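Local coordinates for protein carbohydrate kinase (Agrobacterium tumefaciens, PDB 2NWH) that probably transfers phosphate from ATP to a sugar or related substrate, as a member of the pfkB carbohydrate kinase family, at residues 219-231 and 248-261. Sequence-based numbering, arbitrary orientation.
With NA (sodium ion), chain E.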
loop_
_atom_site.group_PDB
_atom_site.type_symbol
_atom_site.label_atom_id
_atom_site.label_comp_id
_atom_site.label_asym_id
_atom_site.label_seq_id
_atom_site.Cartn_x
_atom_site.Cartn_y
_atom_site.Cartn_z
ATOM N N GLY A 219 1.860 -2.701 13.925
ATOM C CA GLY A 219 2.420 -2.265 12.664
ATOM C C GLY A 219 3.630 -3.071 12.237
ATOM O O GLY A 219 3.993 -4.045 12.890
ATOM N N VAL A 220 4.184 -2.680 11.087
ATOM C CA VAL A 220 5.356 -3.262 10.477
ATOM C C VAL A 220 6.293 -2.134 10.043
ATOM O O VAL A 220 5.865 -1.176 9.380
ATOM C CB VAL A 220 4.968 -4.101 9.266
ATOM C CG1 VAL A 220 6.223 -4.663 8.560
ATOM C CG2 VAL A 220 4.025 -5.193 9.695
ATOM N N VAL A 221 7.569 -2.229 10.427
ATOM C CA VAL A 221 8.533 -1.254 9.955
ATOM C C VAL A 221 9.674 -1.969 9.231
ATOM O O VAL A 221 10.282 -2.911 9.768
ATOM C CB VAL A 221 9.031 -0.317 11.087
ATOM C CG1 VAL A 221 10.016 0.708 10.543
ATOM C CG2 VAL A 221 7.846 0.397 11.775
ATOM N N THR A 222 9.936 -1.547 7.996
ATOM C CA THR A 222 11.004 -2.152 7.211
ATOM C C THR A 222 12.246 -1.252 7.175
ATOM O O THR A 222 12.120 -0.014 7.203
ATOM C CB THR A 222 10.567 -2.432 5.774
ATOM O OG1 THR A 222 10.361 -1.189 5.099
ATOM C CG2 THR A 222 9.272 -3.250 5.725
ATOM N N ARG A 223 13.432 -1.871 7.103
ATOM C CA ARG A 223 14.690 -1.128 6.952
ATOM C C ARG A 223 15.659 -1.764 5.945
ATOM O O ARG A 223 16.148 -2.886 6.148
ATOM C CB ARG A 223 15.392 -0.956 8.296
ATOM C CG ARG A 223 16.676 -0.135 8.185
ATOM C CD ARG A 223 17.538 -0.244 9.406
ATOM N NE ARG A 223 17.071 0.583 10.514
ATOM C CZ ARG A 223 17.674 0.637 11.704
ATOM N NH1 ARG A 223 17.187 1.417 12.667
ATOM N NH2 ARG A 223 18.761 -0.090 11.936
ATOM N N GLY A 224 15.955 -1.034 4.871
ATOM C CA GLY A 224 16.872 -1.522 3.832
ATOM C C GLY A 224 16.340 -2.772 3.142
ATOM O O GLY A 224 15.129 -2.943 2.993
ATOM N N ALA A 225 17.249 -3.651 2.737
ATOM C CA ALA A 225 16.886 -4.881 2.027
ATOM C C ALA A 225 16.369 -6.028 2.922
ATOM O O ALA A 225 15.548 -6.834 2.472
ATOM C CB ALA A 225 18.080 -5.366 1.180
ATOM N N SER A 226 16.835 -6.083 4.174
ATOM C CA SER A 226 16.755 -7.298 4.990
ATOM C C SER A 226 16.311 -7.185 6.471
ATOM O O SER A 226 16.274 -8.220 7.157
ATOM C CB SER A 226 18.112 -8.036 4.945
ATOM O OG SER A 226 18.376 -8.630 3.677
ATOM N N GLU A 227 16.015 -5.984 6.989
ATOM C CA GLU A 227 15.514 -5.891 8.381
ATOM C C GLU A 227 14.040 -5.476 8.441
ATOM O O GLU A 227 13.637 -4.497 7.798
ATOM C CB GLU A 227 16.342 -4.946 9.264
ATOM C CG GLU A 227 17.840 -5.007 9.075
ATOM C CD GLU A 227 18.603 -4.083 10.023
ATOM O OE1 GLU A 227 18.653 -4.364 11.250
ATOM O OE2 GLU A 227 19.180 -3.083 9.536
ATOM N N VAL A 228 13.251 -6.226 9.207
ATOM C CA VAL A 228 11.814 -5.931 9.370
ATOM C C VAL A 228 11.385 -6.221 10.798
ATOM O O VAL A 228 11.757 -7.251 11.351
ATOM C CB VAL A 228 10.918 -6.806 8.466
ATOM C CG1 VAL A 228 9.501 -6.173 8.372
ATOM C CG2 VAL A 228 11.528 -7.018 7.080
ATOM N N VAL A 229 10.593 -5.318 11.379
ATOM C CA VAL A 229 9.987 -5.534 12.683
ATOM C C VAL A 229 8.450 -5.521 12.546
ATOM O O VAL A 229 7.903 -4.721 11.775
ATOM C CB VAL A 229 10.524 -4.506 13.726
ATOM C CG1 VAL A 229 10.116 -3.072 13.389
ATOM C CG2 VAL A 229 10.128 -4.884 15.160
ATOM N N ALA A 230 7.781 -6.456 13.226
ATOM C CA ALA A 230 6.310 -6.495 13.273
ATOM C C ALA A 230 5.887 -6.480 14.723
ATOM O O ALA A 230 6.591 -7.025 15.570
ATOM C CB ALA A 230 5.782 -7.716 12.587
ATOM N N PHE A 231 4.770 -5.829 15.031
ATOM C CA PHE A 231 4.271 -5.798 16.408
ATOM C C PHE A 231 2.751 -5.722 16.479
ATOM O O PHE A 231 2.092 -5.319 15.508
ATOM C CB PHE A 231 4.951 -4.694 17.227
ATOM C CG PHE A 231 4.555 -3.284 16.844
ATOM C CD1 PHE A 231 3.644 -2.570 17.620
ATOM C CD2 PHE A 231 5.134 -2.654 15.738
ATOM C CE1 PHE A 231 3.274 -1.235 17.276
ATOM C CE2 PHE A 231 4.769 -1.335 15.372
ATOM C CZ PHE A 231 3.839 -0.624 16.143
ATOM N N LYS A 248 17.874 -12.459 -0.469
ATOM C CA LYS A 248 18.654 -11.315 0.026
ATOM C C LYS A 248 17.932 -9.969 -0.052
ATOM O O LYS A 248 18.488 -8.947 0.357
ATOM C CB LYS A 248 19.988 -11.206 -0.727
ATOM C CG LYS A 248 20.734 -12.507 -0.887
ATOM C CD LYS A 248 21.155 -13.085 0.451
ATOM C CE LYS A 248 22.238 -14.181 0.269
ATOM N NZ LYS A 248 21.900 -15.176 -0.804
ATOM N N ASP A 249 16.719 -9.963 -0.604
ATOM C CA ASP A 249 15.867 -8.767 -0.625
ATOM C C ASP A 249 14.429 -9.192 -0.421
ATOM O O ASP A 249 13.870 -9.931 -1.236
ATOM C CB ASP A 249 16.012 -7.998 -1.949
ATOM C CG ASP A 249 15.420 -6.579 -1.885
ATOM O OD1 ASP A 249 14.801 -6.198 -0.859
ATOM O OD2 ASP A 249 15.555 -5.827 -2.880
ATOM N N VAL A 250 13.857 -8.716 0.682
ATOM C CA VAL A 250 12.484 -8.997 1.090
ATOM C C VAL A 250 11.693 -7.679 1.311
ATOM O O VAL A 250 10.738 -7.615 2.102
ATOM C CB VAL A 250 12.493 -9.876 2.370
ATOM C CG1 VAL A 250 13.118 -11.265 2.066
ATOM C CG2 VAL A 250 13.268 -9.165 3.537
ATOM N N THR A 251 12.098 -6.626 0.605
ATOM C CA THR A 251 11.419 -5.320 0.716
ATOM C C THR A 251 11.111 -4.730 -0.685
ATOM O O THR A 251 11.944 -4.804 -1.605
ATOM C CB THR A 251 12.259 -4.316 1.547
ATOM O OG1 THR A 251 13.518 -4.089 0.883
ATOM C CG2 THR A 251 12.527 -4.866 2.956
ATOM N N GLY A 252 9.930 -4.132 -0.843
ATOM C CA GLY A 252 9.595 -3.456 -2.092
ATOM C C GLY A 252 9.058 -2.059 -1.909
ATOM O O GLY A 252 9.282 -1.402 -0.861
ATOM N N ALA A 253 8.349 -1.600 -2.949
ATOM C CA ALA A 253 7.559 -0.357 -2.920
ATOM C C ALA A 253 6.700 -0.220 -1.657
ATOM O O ALA A 253 6.454 0.901 -1.196
ATOM C CB ALA A 253 6.697 -0.264 -4.161
ATOM N N GLY A 254 6.247 -1.354 -1.110
ATOM C CA GLY A 254 5.543 -1.393 0.166
ATOM C C GLY A 254 4.217 -2.124 0.104
ATOM O O GLY A 254 3.754 -2.671 1.116
ATOM N N ASP A 255 3.613 -2.132 -1.084
ATOM C CA ASP A 255 2.337 -2.790 -1.325
ATOM C C ASP A 255 2.375 -4.288 -1.055
ATOM O O ASP A 255 1.386 -4.869 -0.576
ATOM C CB ASP A 255 1.782 -2.506 -2.760
ATOM C CG ASP A 255 2.825 -2.729 -3.915
ATOM O OD1 ASP A 255 3.848 -2.014 -3.940
ATOM O OD2 ASP A 255 2.595 -3.563 -4.837
ATOM N N ALA A 256 3.488 -4.920 -1.430
ATOM C CA ALA A 256 3.560 -6.346 -1.428
ATOM C C ALA A 256 3.741 -6.849 0.011
ATOM O O ALA A 256 3.073 -7.763 0.424
ATOM C CB ALA A 256 4.704 -6.833 -2.381
ATOM N N MET A 257 4.665 -6.267 0.762
ATOM C CA MET A 257 4.855 -6.597 2.169
ATOM C C MET A 257 3.504 -6.473 2.919
ATOM O O MET A 257 3.029 -7.409 3.611
ATOM C CB MET A 257 5.905 -5.624 2.730
ATOM C CG MET A 257 6.003 -5.509 4.252
ATOM S SD MET A 257 6.804 -6.936 5.001
ATOM C CE MET A 257 5.429 -7.617 5.887
ATOM N N ALA A 258 2.875 -5.309 2.753
ATOM C CA ALA A 258 1.597 -5.015 3.428
ATOM C C ALA A 258 0.588 -6.089 3.082
ATOM O O ALA A 258 -0.034 -6.693 3.975
ATOM C CB ALA A 258 1.059 -3.605 3.020
ATOM N N SER A 259 0.448 -6.358 1.775
ATOM C CA SER A 259 -0.543 -7.309 1.333
ATOM C C SER A 259 -0.299 -8.684 1.904
ATOM O O SER A 259 -1.249 -9.329 2.302
ATOM C CB SER A 259 -0.542 -7.367 -0.178
ATOM O OG SER A 259 -0.724 -6.016 -0.614
ATOM N N GLY A 260 0.965 -9.133 1.906
ATOM C CA GLY A 260 1.284 -10.481 2.381
ATOM C C GLY A 260 1.098 -10.581 3.883
ATOM O O GLY A 260 0.551 -11.568 4.387
ATOM N N TYR A 261 1.510 -9.531 4.587
ATOM C CA TYR A 261 1.336 -9.494 6.045
ATOM C C TYR A 261 -0.136 -9.439 6.438
ATOM O O TYR A 261 -0.600 -10.236 7.261
ATOM C CB TYR A 261 2.098 -8.300 6.621
ATOM C CG TYR A 261 2.132 -8.278 8.122
ATOM C CD1 TYR A 261 3.194 -8.866 8.813
ATOM C CD2 TYR A 261 1.084 -7.688 8.867
ATOM C CE1 TYR A 261 3.241 -8.855 10.201
ATOM C CE2 TYR A 261 1.126 -7.673 10.277
ATOM C CZ TYR A 261 2.207 -8.269 10.926
ATOM O OH TYR A 261 2.296 -8.269 12.309
HETATM NA NA NA E . 14.189 -4.086 -1.595
HETATM O O HOH W 1 0.476 -6.659 13.561
#
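Thr251 OG1 donates a hydrogen bond to Gly224 O at 2.9 Å, 26° out of the carbonyl plane. Val250 N gives a nearly straight bond of 3.1 Å to Ala225 O, the next carbonyl of the turn. These two bonds tie the hairpin turn to 248-251. The same Thr251 OG1 binds the sodium ion at 2.6 Å, placed by a chi1 of 62° that sets it between backbone N and carbonyl carbon. Thr251 O and both carboxylate oxygens of Asp249 also bind the metal. Thr251 N bonds Asp249 OD1 from above the carboxylate plane, which closes an Asx turn and helps fix the chelating group. Further along, the hairpin strands pack on the start of helix 255-266. Val220 CG2 sits over the Tyr261 ring, 3.6 Å from its centroid, in a CH-pi contact. Val220 CG1 meets Met257 CE tip to tip. Ala230 CB touches Tyr261 OH at 3.5 Å, and a water links that hydroxyl to Phe231 O. Tyr261 also packs on helix 271-286. Residues 249-255 match the Asp-x-Thr-Gly-Ala-Gly-Asp signature of pfkB kinases, whose last aspartate is the base in relatives. Its glycine-rich turn probably forms the anion hole; the sodium probably marks the family's monovalent-cation site.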